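Local structure of UDP-glucose 6-dehydrogenase (Pyrobaculum islandicum, 3VTF) at residues A[67-72]-A[177-182]; A[34-39]-A[184-189]; A[343-348]-A[406-411]. The protein probably catalyses the NAD(+)-dependent oxidation of UDP-glucose to UDP-glucuronate, a nucleotide sugar. All coordinates share one frame; numbering follows the deposited sequence.

Interaction 1 (A[67-72]-A[177-182]); sequences IYEPGL and LREGSA. With UPG (uridine-5'-diphosphate-glucose), chain B.
Glu69 reaches into the turn formed by residues 178-181, and both of its carboxylate oxygens are taken up by backbone N-H groups. Gly180 N meets OE1 of Glu69 at 2.9 Å on its syn side, with an N-H...O angle of 168°. Ala182 N approaches Glu69 OE2 at 2.9 Å, from well above the carboxylate plane. CG stands anti to the backbone N (chi1 180°), and a bend at chi2 (59°) turns the carboxylate onto these donors. Packing is tight here: Ala182 CB lies 3.4 Å from Glu69 OE2, a small methyl that lets the acid come close. Gly180 takes the third place of a type II turn with positive phi, a position suited to a residue without CB.

The Pro70 side is looser. Its ring touches Gly180 O through CG at 3.4 Å and remains partly exposed, while Gly71, third in the type II turn 69-72, stands in solvent. Beyond the turn lies bound UDP-glucose: Glu179 N donates to its O1B at 2.9 Å, and its O4' donates to Leu177 O.

Ala182 opens helix 182-187, whose preceding N-cap residue, Ser181, makes no side-chain capping bond. The Glu69 carboxylate lies instead at the start of this helix, where two peptide N-H groups and the helix N-terminus would probably favour the anion; the two bonds tie loop 67-72 to the loop whose Leu177 and Glu179 hold UDP-glucose.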
loop_
_atom_site.group_PDB
_atom_site.type_symbol
_atom_site.label_atom_id
_atom_site.label_comp_id
_atom_site.label_asym_id
_atom_site.label_seq_id
_atom_site.Cartn_x
_atom_site.Cartn_y
_atom_site.Cartn_z
ATOM N N ILE A 67 -0.834 32.705 -3.810
ATOM C CA ILE A 67 -0.721 31.481 -2.980
ATOM C C ILE A 67 0.732 31.190 -2.914
ATOM O O ILE A 67 1.484 31.609 -3.815
ATOM C CB ILE A 67 -1.466 30.229 -3.605
ATOM C CG1 ILE A 67 -1.008 29.931 -5.054
ATOM C CG2 ILE A 67 -2.984 30.396 -3.467
ATOM C CD1 ILE A 67 -1.253 28.481 -5.513
ATOM N N TYR A 68 1.168 30.481 -1.881
ATOM C CA TYR A 68 2.577 30.221 -1.784
ATOM C C TYR A 68 2.916 28.893 -2.380
ATOM O O TYR A 68 2.408 27.886 -1.918
ATOM C CB TYR A 68 3.051 30.245 -0.323
ATOM C CG TYR A 68 4.430 29.757 -0.226
ATOM C CD1 TYR A 68 5.506 30.497 -0.800
ATOM C CD2 TYR A 68 4.715 28.536 0.409
ATOM C CE1 TYR A 68 6.818 30.019 -0.707
ATOM C CE2 TYR A 68 6.021 28.068 0.484
ATOM C CZ TYR A 68 7.045 28.833 -0.055
ATOM O OH TYR A 68 8.273 28.336 0.010
ATOM N N GLU A 69 3.846 28.868 -3.327
ATOM C CA GLU A 69 4.274 27.608 -3.918
ATOM C C GLU A 69 5.714 27.812 -4.373
ATOM O O GLU A 69 5.981 28.756 -5.137
ATOM C CB GLU A 69 3.377 27.286 -5.139
ATOM C CG GLU A 69 3.701 25.989 -5.877
ATOM C CD GLU A 69 3.636 24.719 -5.040
ATOM O OE1 GLU A 69 2.686 24.433 -4.285
ATOM O OE2 GLU A 69 4.521 23.874 -5.172
ATOM N N PRO A 70 6.635 26.965 -3.912
ATOM C CA PRO A 70 8.071 27.175 -4.148
ATOM C C PRO A 70 8.396 27.348 -5.639
ATOM O O PRO A 70 8.022 26.464 -6.469
ATOM C CB PRO A 70 8.709 25.878 -3.612
ATOM C CG PRO A 70 7.798 25.485 -2.476
ATOM C CD PRO A 70 6.391 25.874 -2.938
ATOM N N GLY A 71 9.027 28.484 -5.985
ATOM C CA GLY A 71 9.422 28.723 -7.405
ATOM C C GLY A 71 8.297 29.296 -8.300
ATOM O O GLY A 71 8.541 29.622 -9.449
ATOM N N LEU A 72 7.085 29.505 -7.762
ATOM C CA LEU A 72 6.005 29.974 -8.575
ATOM C C LEU A 72 6.152 31.425 -8.987
ATOM O O LEU A 72 5.799 31.797 -10.086
ATOM C CB LEU A 72 4.649 29.762 -7.872
ATOM C CG LEU A 72 3.370 30.211 -8.578
ATOM C CD1 LEU A 72 3.341 29.626 -9.999
ATOM C CD2 LEU A 72 2.144 29.805 -7.725
ATOM N N LEU A 177 -0.185 16.637 -9.019
ATOM C CA LEU A 177 0.712 17.623 -8.456
ATOM C C LEU A 177 0.627 17.547 -6.921
ATOM O O LEU A 177 -0.461 17.554 -6.376
ATOM C CB LEU A 177 0.236 19.057 -8.873
ATOM C CG LEU A 177 0.248 19.299 -10.428
ATOM C CD1 LEU A 177 0.200 20.798 -10.626
ATOM C CD2 LEU A 177 1.489 18.697 -11.142
ATOM N N ARG A 178 1.756 17.619 -6.224
ATOM C CA ARG A 178 1.695 17.875 -4.764
ATOM C C ARG A 178 1.998 19.321 -4.448
ATOM O O ARG A 178 2.936 19.960 -5.015
ATOM C CB ARG A 178 2.641 16.972 -3.955
ATOM C CG ARG A 178 2.692 15.580 -4.496
ATOM C CD ARG A 178 3.713 14.756 -3.737
ATOM N NE ARG A 178 5.091 15.068 -4.090
ATOM C CZ ARG A 178 5.710 14.688 -5.197
ATOM N NH1 ARG A 178 5.091 13.961 -6.123
ATOM N NH2 ARG A 178 6.974 15.048 -5.374
ATOM N N GLU A 179 1.239 19.850 -3.506
ATOM C CA GLU A 179 1.548 21.178 -3.029
ATOM C C GLU A 179 2.949 21.173 -2.454
ATOM O O GLU A 179 3.388 20.159 -1.840
ATOM C CB GLU A 179 0.583 21.586 -1.947
ATOM C CG GLU A 179 -0.485 22.535 -2.387
ATOM C CD GLU A 179 -1.248 23.119 -1.187
ATOM O OE1 GLU A 179 -0.732 24.034 -0.477
ATOM O OE2 GLU A 179 -2.363 22.656 -1.008
ATOM N N GLY A 180 3.680 22.265 -2.651
ATOM C CA GLY A 180 5.062 22.249 -2.189
ATOM C C GLY A 180 6.061 21.785 -3.184
ATOM O O GLY A 180 7.190 22.248 -3.178
ATOM N N SER A 181 5.664 20.917 -4.111
ATOM C CA SER A 181 6.564 20.590 -5.230
ATOM C C SER A 181 5.781 20.595 -6.606
ATOM O O SER A 181 6.028 19.785 -7.437
ATOM C CB SER A 181 7.231 19.262 -4.974
ATOM O OG SER A 181 6.274 18.241 -4.691
ATOM N N ALA A 182 4.804 21.481 -6.766
ATOM C CA ALA A 182 3.868 21.331 -7.882
ATOM C C ALA A 182 4.595 21.579 -9.237
ATOM O O ALA A 182 4.316 20.939 -10.242
ATOM C CB ALA A 182 2.774 22.345 -7.683
HETATM N N1 UPG B . 1.366 12.745 5.336
HETATM C C2 UPG B . 1.507 11.856 6.443
HETATM N N3 UPG B . 2.403 10.870 6.369
HETATM C C4 UPG B . 3.127 10.675 5.203
HETATM C C5 UPG B . 2.998 11.529 4.053
HETATM C C6 UPG B . 2.039 12.557 4.163
HETATM O O2 UPG B . 0.823 11.996 7.506
HETATM O O4 UPG B . 3.934 9.686 5.158
HETATM C C1C UPG B . 0.328 13.789 5.504
HETATM C C2C UPG B . 0.926 15.157 5.239
HETATM O O2C UPG B . 1.456 15.755 6.420
HETATM C C3C UPG B . -0.294 15.949 4.719
HETATM C C4C UPG B . -1.134 14.902 3.986
HETATM O O4C UPG B . -0.586 13.630 4.395
HETATM O O3C UPG B . -1.109 16.362 5.849
HETATM C C5C UPG B . -1.037 15.002 2.445
HETATM O O5C UPG B . 0.338 15.223 2.111
HETATM P PA UPG B . 0.778 15.405 0.493
HETATM O O1A UPG B . 0.474 14.097 -0.306
HETATM O O2A UPG B . 2.160 16.106 0.454
HETATM O O3A UPG B . -0.162 16.663 0.138
HETATM P PB UPG B . -1.032 17.045 -1.201
HETATM O O1B UPG B . -0.470 18.333 -1.745
HETATM O O2B UPG B . -2.401 17.083 -0.475
HETATM O O3B UPG B . -0.837 15.969 -2.362
HETATM C "C1'" UPG B . -1.823 14.914 -2.576
HETATM C "C2'" UPG B . -1.145 13.838 -3.397
HETATM C "C3'" UPG B . -0.936 14.388 -4.829
HETATM C "C4'" UPG B . -2.322 14.810 -5.374
HETATM C "C5'" UPG B . -2.840 16.016 -4.494
HETATM C "C6'" UPG B . -4.241 16.567 -4.838
HETATM O "O2'" UPG B . 0.148 13.766 -2.678
HETATM O "O3'" UPG B . -0.378 13.341 -5.597
HETATM O "O4'" UPG B . -2.110 15.319 -6.709
HETATM O "O5'" UPG B . -3.020 15.392 -3.190
HETATM O "O6'" UPG B . -5.058 15.512 -5.402
#

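Interaction 2 (A[34-39]-A[184-189]); sequences VVHAVG and EDFFKP
Phe186 and His36 form the aromatic part of this contact, a T-shaped pair in which the phenyl edge points at the imidazole face. The planes stand at 88° with centroids 5.2 Å apart, and Phe186 CE1 comes to 3.6 Å from His36 CD2. A bond from His36 ND1 to Val32 O, one turn earlier in the helix, fixes the rotation of the imidazole.

Aliphatic packing adds to it. Val35 CG1 slides past Phe186 CB at 3.8 Å, a branched side chain filling the space beside the phenyl stem.

Ring-to-backbone contact comes from Gly39. With CG anti to its backbone N (chi1 175°), Phe186 drives its ring into helix 31-43 until CE2 lies 3.5 Å from Gly39 CA; a CB on Gly39 would collide with Phe186 CE2, so only glycine fits. Phe187 sits more loosely at the margin, its CZ 4.0 Å from Gly39 CA, and one face of its ring lies under Phe186 CD2.

Helix 31-43 follows strand 23-27 and a GxGxxG-like turn, consistent with the first beta-alpha unit of a Rossmann-type NAD domain, and helix 182-187 packs on it. No hydrogen bond joins the two segments: the fit is buried and apolar, which would probably disfavour a charge on His36.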
loop_
_atom_site.group_PDB
_atom_site.type_symbol
_atom_site.label_atom_id
_atom_site.label_comp_id
_atom_site.label_asym_id
_atom_site.label_seq_id
_atom_site.Cartn_x
_atom_site.Cartn_y
_atom_site.Cartn_z
ATOM N N VAL A 34 -3.201 27.297 -11.601
ATOM C CA VAL A 34 -2.152 28.323 -11.875
ATOM C C VAL A 34 -0.825 27.664 -12.245
ATOM O O VAL A 34 -0.146 28.163 -13.149
ATOM C CB VAL A 34 -1.987 29.319 -10.691
ATOM C CG1 VAL A 34 -1.259 28.618 -9.543
ATOM C CG2 VAL A 34 -1.233 30.549 -11.193
ATOM N N VAL A 35 -0.547 26.462 -11.704
ATOM C CA VAL A 35 0.673 25.767 -12.089
ATOM C C VAL A 35 0.545 25.231 -13.526
ATOM O O VAL A 35 1.516 25.220 -14.331
ATOM C CB VAL A 35 1.056 24.640 -11.084
ATOM C CG1 VAL A 35 2.100 23.685 -11.668
ATOM C CG2 VAL A 35 1.583 25.260 -9.792
ATOM N N HIS A 36 -0.657 24.765 -13.874
ATOM C CA HIS A 36 -0.785 24.331 -15.302
ATOM C C HIS A 36 -0.723 25.490 -16.258
ATOM O O HIS A 36 -0.162 25.382 -17.354
ATOM C CB HIS A 36 -2.081 23.557 -15.497
ATOM C CG HIS A 36 -1.959 22.112 -14.992
ATOM N ND1 HIS A 36 -1.939 21.798 -13.668
ATOM C CD2 HIS A 36 -1.730 20.943 -15.680
ATOM C CE1 HIS A 36 -1.716 20.454 -13.540
ATOM N NE2 HIS A 36 -1.613 19.950 -14.774
ATOM N N ALA A 37 -1.356 26.583 -15.874
ATOM C CA ALA A 37 -1.359 27.757 -16.794
ATOM C C ALA A 37 0.058 28.233 -17.042
ATOM O O ALA A 37 0.464 28.482 -18.190
ATOM C CB ALA A 37 -2.230 28.859 -16.198
ATOM N N VAL A 38 0.797 28.421 -15.959
ATOM C CA VAL A 38 2.221 28.817 -16.076
ATOM C C VAL A 38 3.104 27.788 -16.760
ATOM O O VAL A 38 3.936 28.123 -17.658
ATOM C CB VAL A 38 2.776 29.166 -14.649
ATOM C CG1 VAL A 38 4.317 29.280 -14.679
ATOM C CG2 VAL A 38 2.138 30.442 -14.137
ATOM N N GLY A 39 2.924 26.531 -16.385
ATOM C CA GLY A 39 3.729 25.460 -16.959
ATOM C C GLY A 39 3.471 25.261 -18.462
ATOM O O GLY A 39 4.420 24.983 -19.202
ATOM N N GLU A 184 7.846 21.194 -10.018
ATOM C CA GLU A 184 8.586 20.002 -10.380
ATOM C C GLU A 184 7.683 18.836 -10.834
ATOM O O GLU A 184 7.991 18.140 -11.809
ATOM C CB GLU A 184 9.435 19.521 -9.189
ATOM C CG GLU A 184 10.071 18.137 -9.356
ATOM C CD GLU A 184 10.885 17.728 -8.105
ATOM O OE1 GLU A 184 11.062 18.590 -7.209
ATOM O OE2 GLU A 184 11.325 16.558 -8.006
ATOM N N ASP A 185 6.569 18.598 -10.142
ATOM C CA ASP A 185 5.690 17.485 -10.558
ATOM C C ASP A 185 5.033 17.783 -11.871
ATOM O O ASP A 185 4.610 16.824 -12.576
ATOM C CB ASP A 185 4.541 17.328 -9.485
ATOM C CG ASP A 185 5.113 16.878 -8.128
ATOM O OD1 ASP A 185 6.203 16.268 -8.180
ATOM O OD2 ASP A 185 4.491 17.101 -7.069
ATOM N N PHE A 186 4.848 19.088 -12.189
ATOM C CA PHE A 186 4.304 19.459 -13.505
ATOM C C PHE A 186 5.334 19.071 -14.648
ATOM O O PHE A 186 4.989 18.416 -15.643
ATOM C CB PHE A 186 3.919 20.954 -13.597
ATOM C CG PHE A 186 3.470 21.351 -15.023
ATOM C CD1 PHE A 186 2.154 21.147 -15.414
ATOM C CD2 PHE A 186 4.401 21.785 -16.002
ATOM C CE1 PHE A 186 1.731 21.386 -16.717
ATOM C CE2 PHE A 186 3.999 21.995 -17.331
ATOM C CZ PHE A 186 2.643 21.830 -17.708
ATOM N N PHE A 187 6.589 19.506 -14.490
ATOM C CA PHE A 187 7.637 19.289 -15.549
ATOM C C PHE A 187 8.184 17.919 -15.589
ATOM O O PHE A 187 8.500 17.435 -16.649
ATOM C CB PHE A 187 8.764 20.295 -15.408
ATOM C CG PHE A 187 8.314 21.697 -15.722
ATOM C CD1 PHE A 187 7.926 22.034 -17.015
ATOM C CD2 PHE A 187 8.297 22.682 -14.738
ATOM C CE1 PHE A 187 7.511 23.346 -17.312
ATOM C CE2 PHE A 187 7.889 23.988 -15.009
ATOM C CZ PHE A 187 7.487 24.319 -16.297
ATOM N N LYS A 188 8.170 17.254 -14.448
ATOM C CA LYS A 188 8.683 15.893 -14.383
ATOM C C LYS A 188 7.667 14.968 -13.685
ATOM O O LYS A 188 7.983 14.371 -12.682
ATOM C CB LYS A 188 10.036 15.850 -13.645
ATOM C CG LYS A 188 11.159 16.736 -14.199
ATOM C CD LYS A 188 12.295 16.811 -13.134
ATOM C CE LYS A 188 13.517 17.635 -13.519
ATOM N NZ LYS A 188 13.954 17.299 -14.876
ATOM N N PRO A 189 6.494 14.746 -14.309
ATOM C CA PRO A 189 5.473 13.875 -13.687
ATOM C C PRO A 189 5.936 12.411 -13.734
ATOM O O PRO A 189 6.679 12.032 -14.643
ATOM C CB PRO A 189 4.274 14.044 -14.598
ATOM C CG PRO A 189 4.871 14.320 -15.948
ATOM C CD PRO A 189 6.047 15.281 -15.605
#

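Interaction 3 (A[343-348]-A[406-411]); sequences FKPNTD and IATAWP. With UPG (uridine-5'-diphosphate-glucose), chain B.
Lys344 NZ donates to O2A of the UDP-glucose diphosphate at 2.6 Å and probably also bonds to Glu179 O, though that separation is unusually short. The lysine chain runs extended beyond CG, and that CG lies over the centre of the Phe343 ring. Phe343 O accepts the ribose hydroxyl O3C of the ligand at 2.8 Å, with a weak second bond from O2C.

The backbone behind these groups rests on segment 406-411. Thr408 turns its methyl anti to the backbone N, so that CG2 lies 3.5 Å from Lys344 C, while its OG1 bonds to Ala342 O; a beta-branched hydroxyl residue suits both tasks. Pro345 CG packs on Ala409 O at 3.4 Å.

Trp410 supplies a flat floor. Pro345 CA makes a CH-pi contact 4.2 Å from the six-membered ring's centroid, only 10° off the normal, and Asn346 N lies over the same face. Thr347 O, buried and without a polar partner in the model, meets the ring edge at CZ2, 3.5 Å away. The indole NE1 is anchored to Asp373. With an alanine here, the face under Pro345 and Asn346 is gone, which is likely to open a gap and leave Asp373 OD1 without the indole donor.

Both loops follow neighbouring strands, 335-339 and 403-406, at which the 3-2-1-4-5-6 order switches sense: the switch point where Rossmann-like folds place their nucleotide crevice, here in the UDP-binding domain.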
loop_
_atom_site.group_PDB
_atom_site.type_symbol
_atom_site.label_atom_id
_atom_site.label_comp_id
_atom_site.label_asym_id
_atom_site.label_seq_id
_atom_site.Cartn_x
_atom_site.Cartn_y
_atom_site.Cartn_z
ATOM N N PHE A 343 -0.787 22.322 6.907
ATOM C CA PHE A 343 -1.185 20.903 6.841
ATOM C C PHE A 343 -0.006 19.992 6.517
ATOM O O PHE A 343 -0.042 18.783 6.772
ATOM C CB PHE A 343 -2.320 20.703 5.804
ATOM C CG PHE A 343 -1.872 20.489 4.377
ATOM C CD1 PHE A 343 -1.738 19.230 3.874
ATOM C CD2 PHE A 343 -1.721 21.553 3.533
ATOM C CE1 PHE A 343 -1.428 19.001 2.542
ATOM C CE2 PHE A 343 -1.392 21.361 2.201
ATOM C CZ PHE A 343 -1.247 20.091 1.692
ATOM N N LYS A 344 1.048 20.594 5.986
ATOM C CA LYS A 344 2.351 19.953 5.907
ATOM C C LYS A 344 3.424 21.047 5.816
ATOM O O LYS A 344 3.067 22.247 5.701
ATOM C CB LYS A 344 2.455 19.080 4.693
ATOM C CG LYS A 344 2.205 19.854 3.391
ATOM C CD LYS A 344 2.472 18.874 2.298
ATOM C CE LYS A 344 2.756 19.635 1.033
ATOM N NZ LYS A 344 2.848 18.612 -0.038
ATOM N N PRO A 345 4.740 20.662 5.902
ATOM C CA PRO A 345 5.783 21.683 5.874
ATOM C C PRO A 345 5.868 22.427 4.529
ATOM O O PRO A 345 5.544 21.885 3.465
ATOM C CB PRO A 345 7.093 20.866 6.066
ATOM C CG PRO A 345 6.657 19.628 6.827
ATOM C CD PRO A 345 5.337 19.307 6.134
ATOM N N ASN A 346 6.321 23.680 4.607
ATOM C CA ASN A 346 6.554 24.445 3.398
ATOM C C ASN A 346 5.277 24.815 2.566
ATOM O O ASN A 346 5.229 24.711 1.309
ATOM C CB ASN A 346 7.614 23.760 2.554
ATOM C CG ASN A 346 8.408 24.777 1.771
ATOM O OD1 ASN A 346 8.567 25.945 2.229
ATOM N ND2 ASN A 346 8.856 24.401 0.568
ATOM N N THR A 347 4.229 25.180 3.302
ATOM C CA THR A 347 3.052 25.792 2.684
ATOM C C THR A 347 2.512 26.648 3.775
ATOM O O THR A 347 2.911 26.549 4.972
ATOM C CB THR A 347 1.937 24.792 2.326
ATOM O OG1 THR A 347 1.620 24.048 3.511
ATOM C CG2 THR A 347 2.336 23.777 1.236
ATOM N N ASP A 348 1.554 27.488 3.390
ATOM C CA ASP A 348 0.874 28.299 4.368
ATOM C C ASP A 348 -0.605 27.873 4.449
ATOM O O ASP A 348 -1.384 28.391 5.256
ATOM C CB ASP A 348 1.076 29.815 4.146
ATOM C CG ASP A 348 0.461 30.316 2.847
ATOM O OD1 ASP A 348 0.397 29.519 1.903
ATOM O OD2 ASP A 348 0.057 31.519 2.783
ATOM N N ILE A 406 3.420 18.457 18.691
ATOM C CA ILE A 406 4.097 18.779 17.454
ATOM C C ILE A 406 3.202 18.267 16.318
ATOM O O ILE A 406 3.016 17.065 16.215
ATOM C CB ILE A 406 5.464 18.091 17.368
ATOM C CG1 ILE A 406 6.386 18.481 18.601
ATOM C CG2 ILE A 406 6.152 18.429 16.016
ATOM C CD1 ILE A 406 7.778 17.784 18.498
ATOM N N ALA A 407 2.682 19.171 15.476
ATOM C CA ALA A 407 1.685 18.794 14.469
ATOM C C ALA A 407 2.152 18.966 13.028
ATOM O O ALA A 407 1.561 18.386 12.120
ATOM C CB ALA A 407 0.347 19.585 14.733
ATOM N N THR A 408 3.279 19.662 12.790
ATOM C CA THR A 408 3.866 19.722 11.456
ATOM C C THR A 408 5.399 19.772 11.637
ATOM O O THR A 408 5.890 20.518 12.437
ATOM C CB THR A 408 3.495 21.042 10.765
ATOM O OG1 THR A 408 2.090 21.271 10.852
ATOM C CG2 THR A 408 3.921 21.048 9.261
ATOM N N ALA A 409 6.106 18.887 10.990
ATOM C CA ALA A 409 7.567 18.771 11.202
ATOM C C ALA A 409 8.271 19.841 10.358
ATOM O O ALA A 409 8.921 19.522 9.402
ATOM C CB ALA A 409 8.045 17.390 10.789
ATOM N N TRP A 410 8.095 21.123 10.706
ATOM C CA TRP A 410 8.890 22.201 10.039
ATOM C C TRP A 410 10.376 21.909 10.390
ATOM O O TRP A 410 10.637 21.645 11.553
ATOM C CB TRP A 410 8.487 23.545 10.611
ATOM C CG TRP A 410 7.199 24.013 10.007
ATOM C CD1 TRP A 410 5.893 23.870 10.490
ATOM C CD2 TRP A 410 7.085 24.738 8.736
ATOM N NE1 TRP A 410 5.003 24.419 9.618
ATOM C CE2 TRP A 410 5.675 24.965 8.526
ATOM C CE3 TRP A 410 8.014 25.228 7.804
ATOM C CZ2 TRP A 410 5.202 25.669 7.401
ATOM C CZ3 TRP A 410 7.544 25.946 6.688
ATOM C CH2 TRP A 410 6.164 26.160 6.499
ATOM N N PRO A 411 11.322 21.975 9.411
ATOM C CA PRO A 411 12.748 21.736 9.712
ATOM C C PRO A 411 13.256 22.565 10.892
ATOM O O PRO A 411 14.043 22.009 11.711
ATOM C CB PRO A 411 13.465 22.074 8.375
ATOM C CG PRO A 411 12.398 21.766 7.322
ATOM C CD PRO A 411 11.117 22.246 7.966
HETATM N N1 UPG B . 1.366 12.745 5.336
HETATM C C2 UPG B . 1.507 11.856 6.443
HETATM N N3 UPG B . 2.403 10.870 6.369
HETATM C C4 UPG B . 3.127 10.675 5.203
HETATM C C5 UPG B . 2.998 11.529 4.053
HETATM C C6 UPG B . 2.039 12.557 4.163
HETATM O O2 UPG B . 0.823 11.996 7.506
HETATM O O4 UPG B . 3.934 9.686 5.158
HETATM C C1C UPG B . 0.328 13.789 5.504
HETATM C C2C UPG B . 0.926 15.157 5.239
HETATM O O2C UPG B . 1.456 15.755 6.420
HETATM C C3C UPG B . -0.294 15.949 4.719
HETATM C C4C UPG B . -1.134 14.902 3.986
HETATM O O4C UPG B . -0.586 13.630 4.395
HETATM O O3C UPG B . -1.109 16.362 5.849
HETATM C C5C UPG B . -1.037 15.002 2.445
HETATM O O5C UPG B . 0.338 15.223 2.111
HETATM P PA UPG B . 0.778 15.405 0.493
HETATM O O1A UPG B . 0.474 14.097 -0.306
HETATM O O2A UPG B . 2.160 16.106 0.454
HETATM O O3A UPG B . -0.162 16.663 0.138
HETATM P PB UPG B . -1.032 17.045 -1.201
HETATM O O1B UPG B . -0.470 18.333 -1.745
HETATM O O2B UPG B . -2.401 17.083 -0.475
HETATM O O3B UPG B . -0.837 15.969 -2.362
HETATM C "C1'" UPG B . -1.823 14.914 -2.576
HETATM C "C2'" UPG B . -1.145 13.838 -3.397
HETATM C "C3'" UPG B . -0.936 14.388 -4.829
HETATM C "C4'" UPG B . -2.322 14.810 -5.374
HETATM C "C5'" UPG B . -2.840 16.016 -4.494
HETATM C "C6'" UPG B . -4.241 16.567 -4.838
HETATM O "O2'" UPG B . 0.148 13.766 -2.678
HETATM O "O3'" UPG B . -0.378 13.341 -5.597
HETATM O "O4'" UPG B . -2.110 15.319 -6.709
HETATM O "O5'" UPG B . -3.020 15.392 -3.190
HETATM O "O6'" UPG B . -5.058 15.512 -5.402
#

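How the interactions relate
Along the chain, interaction 1 is nested inside the loop closed by interaction 2, and interaction 3 follows far later. The first two lie in the NAD-binding domain with centres 9 Å apart and share helix 182-187: interaction 1 meets its start, interaction 2 its later part. Leu177 packs on Val35 and His36, and Arg178 forms a salt bridge to Asp185, joining the two. Interaction 3 belongs to the UDP-binding domain, about 14 Å between centres from interaction 1 and 23 Å from interaction 2, which it does not touch. Interactions 1 and 3 meet across the interdomain cleft, through Tyr68 and Asn346 among others, and both contact UDP-glucose, so the substrate bridges two domains.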